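Local coordinates for regulatory protein SdiA (PDB 4LFU), which activates transcription, including that of the ftsQAZ cell-division genes, as a LuxR-type quorum-sensing receptor able to bind various AI-1 autoinducers from other bacteria, at residues Y27-I30 with E31-A34; Q18-T22 with A23-Y27; S8-R11 with T12-R16. All blocks are in the same frame, centred on the assembly; numbering follows the deposited sequence.

Contact 1. Residues Y27-I30 with E31-A34; sequences YHEI and ELQA
Tyr27 to Ala34 form two turns of regular alpha helix, with successive i to i+4 backbone bonds running from Glu31 N to Tyr27 O (3.0 Å) as far as Ala34 N to Ile30 O (2.9 Å). On this frame Glu29 and Gln33, one turn apart, join their polar ends. Gln33 NE2 donates to Glu29 OE2 at 2.9 Å along an almost straight path, with an N-H...O angle of 169°. The oxygen lies close to the plane of the amide and is approached nearly along its own C-O axis, while the carboxylate and amide planes are turned 32° apart. Both chains bend to achieve this. Glu29 leaves the backbone with CG opposite its N, and a turn at chi2 (56°) then swings the carboxylate forward, toward Gln33. In Gln33 the first torsion sets CG beside Glu29 O, at 3.2 Å, and the bend at chi2 then turns the amide toward the carboxylate. Across the helix surface, the carboxylate of Glu31 comes obliquely to the imidazole of His28, with OE2 4.4 Å from CD2, a loose approach. Ile30 faces the protein interior and packs on Leu133 and Phe135 of the sheet, whereas Gln33 reaches helices 6-19 and 147-167. Glu29 OE2 has a second, charged partner in Arg16 of helix 6-19. Glu29 and Gln33 are both buried, and this one oxygen therefore receives an arginine and an amide donor together, an environment that would be expected to favour the ionised carboxylate and to fix its rotation.

Contact 2. Residues Q18-T22 with A23-Y27; sequences QRMET and AEEVY
Glu25 reaches back to Arg19, Glu21 and Thr22 at the start of helix 23-36, where Thr22 is the N-cap and the sequence Thr-Ala-Glu-Glu has the capping-box pattern. The box is only half-formed: of its two limbs the glutamate one is made, and weakly, by Thr22 N to Glu25 OE2 at 3.1 Å. A better bond to the same oxygen comes from Glu21 N at 3.0 Å, which approaches from above the carboxylate plane, 50° out of it. Two consecutive backbone N-H groups ahead of the helix thus converge on one carboxylate oxygen. Thr22 also begins the helical bonding through its carbonyl, since Glu25 N and Val26 N both make long, weak bonds to Thr22 O.

Charge pairing occupies the other oxygen. Arg19, near the end of the preceding helix, folds its chain at chi2 so that NH1 meets Glu25 OE1 in a salt bridge of 2.8 Å, nearly along the C-O axis, while NH2 adds a weak bond to the same atom. Guanidinium and carboxylate planes are 25° apart. Glu25 puts its CG beside its own backbone N and then extends, which carries the acid across the turn to these partners.

Apolar packing involves Met20, which runs past Glu25 in the opposite direction, its CG 3.7 Å from Glu25 CB. Its sulfur reaches Val26, which packs in turn on Ser161 and Ala164 of helix 147-167. The carbonyl of Met20 accepts a hydrogen bond from Arg167, tying the turn to the end of that helix. Met20 CG also sits over the centre of one face of the Arg19 guanidinium, 3.8 Å above its plane.

Contact 3. Residues S8-R11 with T12-R16; sequences SWRR and TMLLR
One face of the Trp9 indole carries Met13 CG, which stands 3.6 Å from the centroid of the six-membered ring and only 15° off the ring normal, a clear CH-pi contact. The guanidinium of Arg10 has Leu14 CD1 over one face, 3.8 Å above the plane and displaced toward the rim. That of Arg11 lies with one face over Ser8 CA, likewise off centre. The methionine chain is bent at chi2, and this places Met13 SD near the five-membered ring of Trp9, in an oblique position 30° off the normal. Trp9 further makes a cation-pi contact with Lys153 of helix 147-167.

Polar contacts follow the helix axis. Ser8 O takes two bonds from Thr12, one from the backbone N at 3.0 Å and one from OG1 at 2.9 Å; the hydroxyl comes from above the carbonyl plane. It can do so because OG1 stands beside the threonine's own N (chi1 -41°), turned back toward the preceding turn. The polar end of Arg11 is directed elsewhere, forming a salt bridge with Asp148 of the second subunit, and Arg10 and Leu14 also touch that subunit. Helix 6-19 therefore serves two surfaces: Trp9 and Met13 face the neighbouring helices of their own chain, and Arg11 faces the dimer partner. The tryptophan and methionine, four residues apart on one helical face, make a local Met-aromatic motif.

In the fold
All three contacts fall within the N-terminal 170 residues through which the protein binds autoinducers, on the same side of the chain's centre. Contact 3 lies on helix 6-19, contact 1 on helix 23-36, and contact 2 spans the turn between them and the start of helix 23-36. Centres of contacts 1 and 2 are about 11 Å apart; contact 3 lies about 14 Å from each. Contacts 1 and 3 meet where the two helices pack: Arg16 NH1 reaches Glu29 OE2 at 2.8 Å, and Gln33 OE1 lies 3.6 Å from Trp9 CZ2. Contact 2 joins contact 1 by sharing Tyr27 and by packing Met20 CE on Glu29 CB at 3.7 Å. Glu29 of contact 1 is thus touched by residues of contacts 2 and 3.

Contact 1. Residues Y27-I30 with E31-A34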
# COMPACT_ATOMS: atom_id res chain seq x y z
N TYR A 27 16.98 -8.04 12.39
CA TYR A 27 16.88 -9.49 12.25
C TYR A 27 16.98 -10.23 13.57
O TYR A 27 16.20 -11.14 13.83
CB TYR A 27 17.87 -10.04 11.24
CG TYR A 27 17.68 -9.47 9.86
CD1 TYR A 27 16.43 -9.45 9.26
CD2 TYR A 27 18.75 -8.97 9.16
CE1 TYR A 27 16.25 -8.91 7.97
CE2 TYR A 27 18.60 -8.43 7.89
CZ TYR A 27 17.34 -8.41 7.30
OH TYR A 27 17.20 -7.88 6.03
N HIS A 28 17.90 -9.79 14.42
CA HIS A 28 18.06 -10.41 15.73
C HIS A 28 16.81 -10.27 16.60
O HIS A 28 16.43 -11.21 17.30
CB HIS A 28 19.30 -9.85 16.46
CG HIS A 28 19.51 -10.46 17.81
ND1 HIS A 28 19.18 -9.80 18.98
CD2 HIS A 28 19.98 -11.67 18.18
CE1 HIS A 28 19.44 -10.59 20.01
NE2 HIS A 28 19.93 -11.73 19.55
N GLU A 29 16.18 -9.09 16.56
CA GLU A 29 14.94 -8.84 17.29
C GLU A 29 13.77 -9.68 16.79
O GLU A 29 12.96 -10.14 17.58
CB GLU A 29 14.58 -7.34 17.26
CG GLU A 29 13.40 -6.91 18.17
CD GLU A 29 13.59 -7.30 19.64
OE1 GLU A 29 14.72 -7.13 20.17
OE2 GLU A 29 12.61 -7.77 20.27
N ILE A 30 13.68 -9.88 15.47
CA ILE A 30 12.65 -10.75 14.89
C ILE A 30 12.85 -12.19 15.33
O ILE A 30 11.89 -12.86 15.71
CB ILE A 30 12.58 -10.69 13.35
CG1 ILE A 30 12.01 -9.35 12.89
CG2 ILE A 30 11.76 -11.88 12.80
CD1 ILE A 30 12.36 -9.02 11.43
N GLU A 31 14.11 -12.65 15.30
CA GLU A 31 14.47 -13.98 15.81
C GLU A 31 14.07 -14.18 17.28
O GLU A 31 13.42 -15.17 17.62
CB GLU A 31 15.96 -14.29 15.61
CG GLU A 31 16.31 -15.72 16.04
CD GLU A 31 17.75 -16.10 15.74
OE1 GLU A 31 17.95 -17.15 15.08
OE2 GLU A 31 18.67 -15.35 16.16
N LEU A 32 14.43 -13.22 18.13
CA LEU A 32 14.02 -13.22 19.55
C LEU A 32 12.51 -13.26 19.76
O LEU A 32 12.02 -14.00 20.61
CB LEU A 32 14.64 -12.03 20.28
CG LEU A 32 14.90 -12.11 21.79
CD1 LEU A 32 13.99 -11.15 22.59
CD2 LEU A 32 14.88 -13.56 22.36
N GLN A 33 11.77 -12.45 18.98
CA GLN A 33 10.30 -12.40 19.03
C GLN A 33 9.65 -13.70 18.57
O GLN A 33 8.68 -14.15 19.14
CB GLN A 33 9.77 -11.23 18.18
CG GLN A 33 10.00 -9.85 18.76
CD GLN A 33 9.43 -9.70 20.14
OE1 GLN A 33 8.31 -10.15 20.41
NE2 GLN A 33 10.20 -9.08 21.05
N ALA A 34 10.19 -14.30 17.51
CA ALA A 34 9.73 -15.62 17.06
C ALA A 34 9.84 -16.63 18.21
O ALA A 34 8.90 -17.37 18.49
CB ALA A 34 10.55 -16.08 15.86

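Contact 2. Residues Q18-T22 with A23-Y27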
# COMPACT_ATOMS: atom_id res chain seq x y z
N GLN A 18 12.45 1.71 16.46
CA GLN A 18 12.85 3.11 16.24
C GLN A 18 14.36 3.31 16.45
O GLN A 18 15.03 3.94 15.64
CB GLN A 18 12.09 4.06 17.18
CG GLN A 18 10.78 4.67 16.63
CD GLN A 18 9.95 5.37 17.73
OE1 GLN A 18 8.72 5.28 17.75
NE2 GLN A 18 10.63 6.06 18.66
N ARG A 19 14.88 2.74 17.53
CA ARG A 19 16.26 2.99 17.93
C ARG A 19 17.33 2.13 17.22
O ARG A 19 18.53 2.37 17.38
CB ARG A 19 16.38 2.94 19.47
CG ARG A 19 17.19 1.78 20.06
CD ARG A 19 16.33 0.59 20.45
NE ARG A 19 16.97 -0.75 20.37
CZ ARG A 19 18.11 -1.06 19.74
NH1 ARG A 19 18.83 -0.14 19.09
NH2 ARG A 19 18.54 -2.33 19.76
N MET A 20 16.92 1.15 16.43
CA MET A 20 17.87 0.26 15.74
C MET A 20 18.71 0.99 14.71
O MET A 20 18.21 1.87 14.01
CB MET A 20 17.14 -0.94 15.13
CG MET A 20 16.85 -1.99 16.19
SD MET A 20 15.61 -3.19 15.74
CE MET A 20 15.02 -3.67 17.37
N GLU A 21 19.99 0.61 14.63
CA GLU A 21 20.97 1.30 13.79
C GLU A 21 21.52 0.42 12.67
O GLU A 21 22.18 0.93 11.75
CB GLU A 21 22.14 1.80 14.64
CG GLU A 21 21.88 3.07 15.44
CD GLU A 21 23.13 3.55 16.21
OE1 GLU A 21 24.23 3.64 15.59
OE2 GLU A 21 23.00 3.85 17.44
N THR A 22 21.27 -0.88 12.75
CA THR A 22 21.70 -1.83 11.70
C THR A 22 20.61 -2.86 11.32
O THR A 22 19.68 -3.11 12.09
CB THR A 22 23.01 -2.59 12.10
OG1 THR A 22 22.84 -3.22 13.38
CG2 THR A 22 24.21 -1.63 12.15
N ALA A 23 20.76 -3.43 10.13
CA ALA A 23 19.97 -4.58 9.69
C ALA A 23 20.01 -5.77 10.67
O ALA A 23 18.95 -6.31 11.01
CB ALA A 23 20.42 -5.01 8.31
N GLU A 24 21.19 -6.16 11.14
CA GLU A 24 21.34 -7.30 12.09
C GLU A 24 20.55 -7.12 13.39
O GLU A 24 20.05 -8.09 13.94
CB GLU A 24 22.82 -7.66 12.35
CG GLU A 24 23.16 -8.35 13.73
CD GLU A 24 22.63 -9.80 13.93
OE1 GLU A 24 21.98 -10.39 13.02
OE2 GLU A 24 22.86 -10.36 15.04
N GLU A 25 20.43 -5.88 13.87
CA GLU A 25 19.63 -5.58 15.06
C GLU A 25 18.15 -5.84 14.81
O GLU A 25 17.42 -6.26 15.71
CB GLU A 25 19.78 -4.12 15.49
CG GLU A 25 21.07 -3.72 16.20
CD GLU A 25 21.08 -2.21 16.49
OE1 GLU A 25 20.35 -1.76 17.41
OE2 GLU A 25 21.77 -1.46 15.77
N VAL A 26 17.71 -5.54 13.59
CA VAL A 26 16.33 -5.81 13.15
C VAL A 26 16.09 -7.33 13.08
O VAL A 26 15.12 -7.84 13.67
CB VAL A 26 16.01 -5.13 11.76
CG1 VAL A 26 14.63 -5.47 11.31
CG2 VAL A 26 16.18 -3.62 11.82
N TYR A 27 16.98 -8.04 12.39
CA TYR A 27 16.88 -9.49 12.25
C TYR A 27 16.98 -10.23 13.57
O TYR A 27 16.20 -11.14 13.83
CB TYR A 27 17.87 -10.04 11.24
CG TYR A 27 17.68 -9.47 9.86
CD1 TYR A 27 16.43 -9.45 9.26
CD2 TYR A 27 18.75 -8.97 9.16
CE1 TYR A 27 16.25 -8.91 7.97
CE2 TYR A 27 18.60 -8.43 7.89
CZ TYR A 27 17.34 -8.41 7.30
OH TYR A 27 17.20 -7.88 6.03

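Contact 3. Residues S8-R11 with T12-R16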
# COMPACT_ATOMS: atom_id res chain seq x y z
N SER A 8 1.39 -2.17 26.42
CA SER A 8 2.77 -1.98 26.86
C SER A 8 3.76 -2.69 25.95
O SER A 8 4.80 -2.13 25.58
CB SER A 8 2.98 -2.37 28.33
OG SER A 8 2.76 -3.76 28.55
N TRP A 9 3.43 -3.93 25.59
CA TRP A 9 4.21 -4.67 24.59
C TRP A 9 4.43 -3.80 23.36
O TRP A 9 5.58 -3.60 22.94
CB TRP A 9 3.51 -5.99 24.20
CG TRP A 9 4.36 -6.82 23.23
CD1 TRP A 9 5.35 -7.71 23.56
CD2 TRP A 9 4.30 -6.79 21.80
NE1 TRP A 9 5.90 -8.24 22.42
CE2 TRP A 9 5.28 -7.70 21.32
CE3 TRP A 9 3.52 -6.10 20.87
CZ2 TRP A 9 5.50 -7.92 19.95
CZ3 TRP A 9 3.73 -6.33 19.49
CH2 TRP A 9 4.72 -7.23 19.05
N ARG A 10 3.35 -3.26 22.81
CA ARG A 10 3.40 -2.41 21.61
C ARG A 10 4.28 -1.18 21.79
O ARG A 10 5.03 -0.81 20.89
CB ARG A 10 1.98 -2.01 21.17
CG ARG A 10 1.90 -1.19 19.87
CD ARG A 10 0.47 -0.82 19.48
NE ARG A 10 0.22 0.61 19.67
CZ ARG A 10 0.33 1.53 18.71
NH1 ARG A 10 0.68 1.19 17.48
NH2 ARG A 10 0.09 2.80 18.99
N ARG A 11 4.17 -0.54 22.96
CA ARG A 11 4.93 0.66 23.31
C ARG A 11 6.46 0.39 23.28
O ARG A 11 7.23 1.14 22.67
CB ARG A 11 4.46 1.20 24.68
CG ARG A 11 4.36 2.71 24.80
CD ARG A 11 3.24 3.18 25.79
NE ARG A 11 3.12 2.36 27.01
CZ ARG A 11 2.00 1.74 27.42
NH1 ARG A 11 0.87 1.86 26.73
NH2 ARG A 11 2.02 1.00 28.53
N THR A 12 6.87 -0.71 23.92
CA THR A 12 8.26 -1.17 23.91
C THR A 12 8.80 -1.50 22.50
O THR A 12 9.94 -1.16 22.16
CB THR A 12 8.44 -2.43 24.79
OG1 THR A 12 7.68 -2.29 25.99
CG2 THR A 12 9.91 -2.67 25.11
N MET A 13 7.98 -2.16 21.69
CA MET A 13 8.44 -2.64 20.38
C MET A 13 8.67 -1.50 19.39
O MET A 13 9.67 -1.51 18.67
CB MET A 13 7.51 -3.72 19.81
CG MET A 13 7.50 -5.02 20.61
SD MET A 13 9.15 -5.71 20.98
CE MET A 13 9.73 -6.10 19.32
N LEU A 14 7.75 -0.54 19.35
CA LEU A 14 7.92 0.66 18.53
C LEU A 14 9.21 1.36 18.86
O LEU A 14 9.97 1.75 17.98
CB LEU A 14 6.74 1.63 18.72
CG LEU A 14 5.41 1.08 18.20
CD1 LEU A 14 4.25 1.98 18.59
CD2 LEU A 14 5.48 0.88 16.69
N LEU A 15 9.48 1.50 20.16
CA LEU A 15 10.70 2.17 20.59
C LEU A 15 11.95 1.37 20.20
O LEU A 15 12.91 1.94 19.69
CB LEU A 15 10.66 2.49 22.09
CG LEU A 15 10.03 3.86 22.42
CD1 LEU A 15 9.52 3.93 23.88
CD2 LEU A 15 11.02 5.02 22.10
N ARG A 16 11.93 0.05 20.44
CA ARG A 16 13.04 -0.81 20.04
C ARG A 16 13.37 -0.75 18.56
O ARG A 16 14.52 -0.66 18.21
CB ARG A 16 12.78 -2.26 20.44
CG ARG A 16 13.53 -2.69 21.69
CD ARG A 16 13.40 -4.18 21.88
NE ARG A 16 13.02 -4.49 23.25
CZ ARG A 16 12.46 -5.62 23.65
NH1 ARG A 16 12.20 -6.59 22.77
NH2 ARG A 16 12.14 -5.79 24.93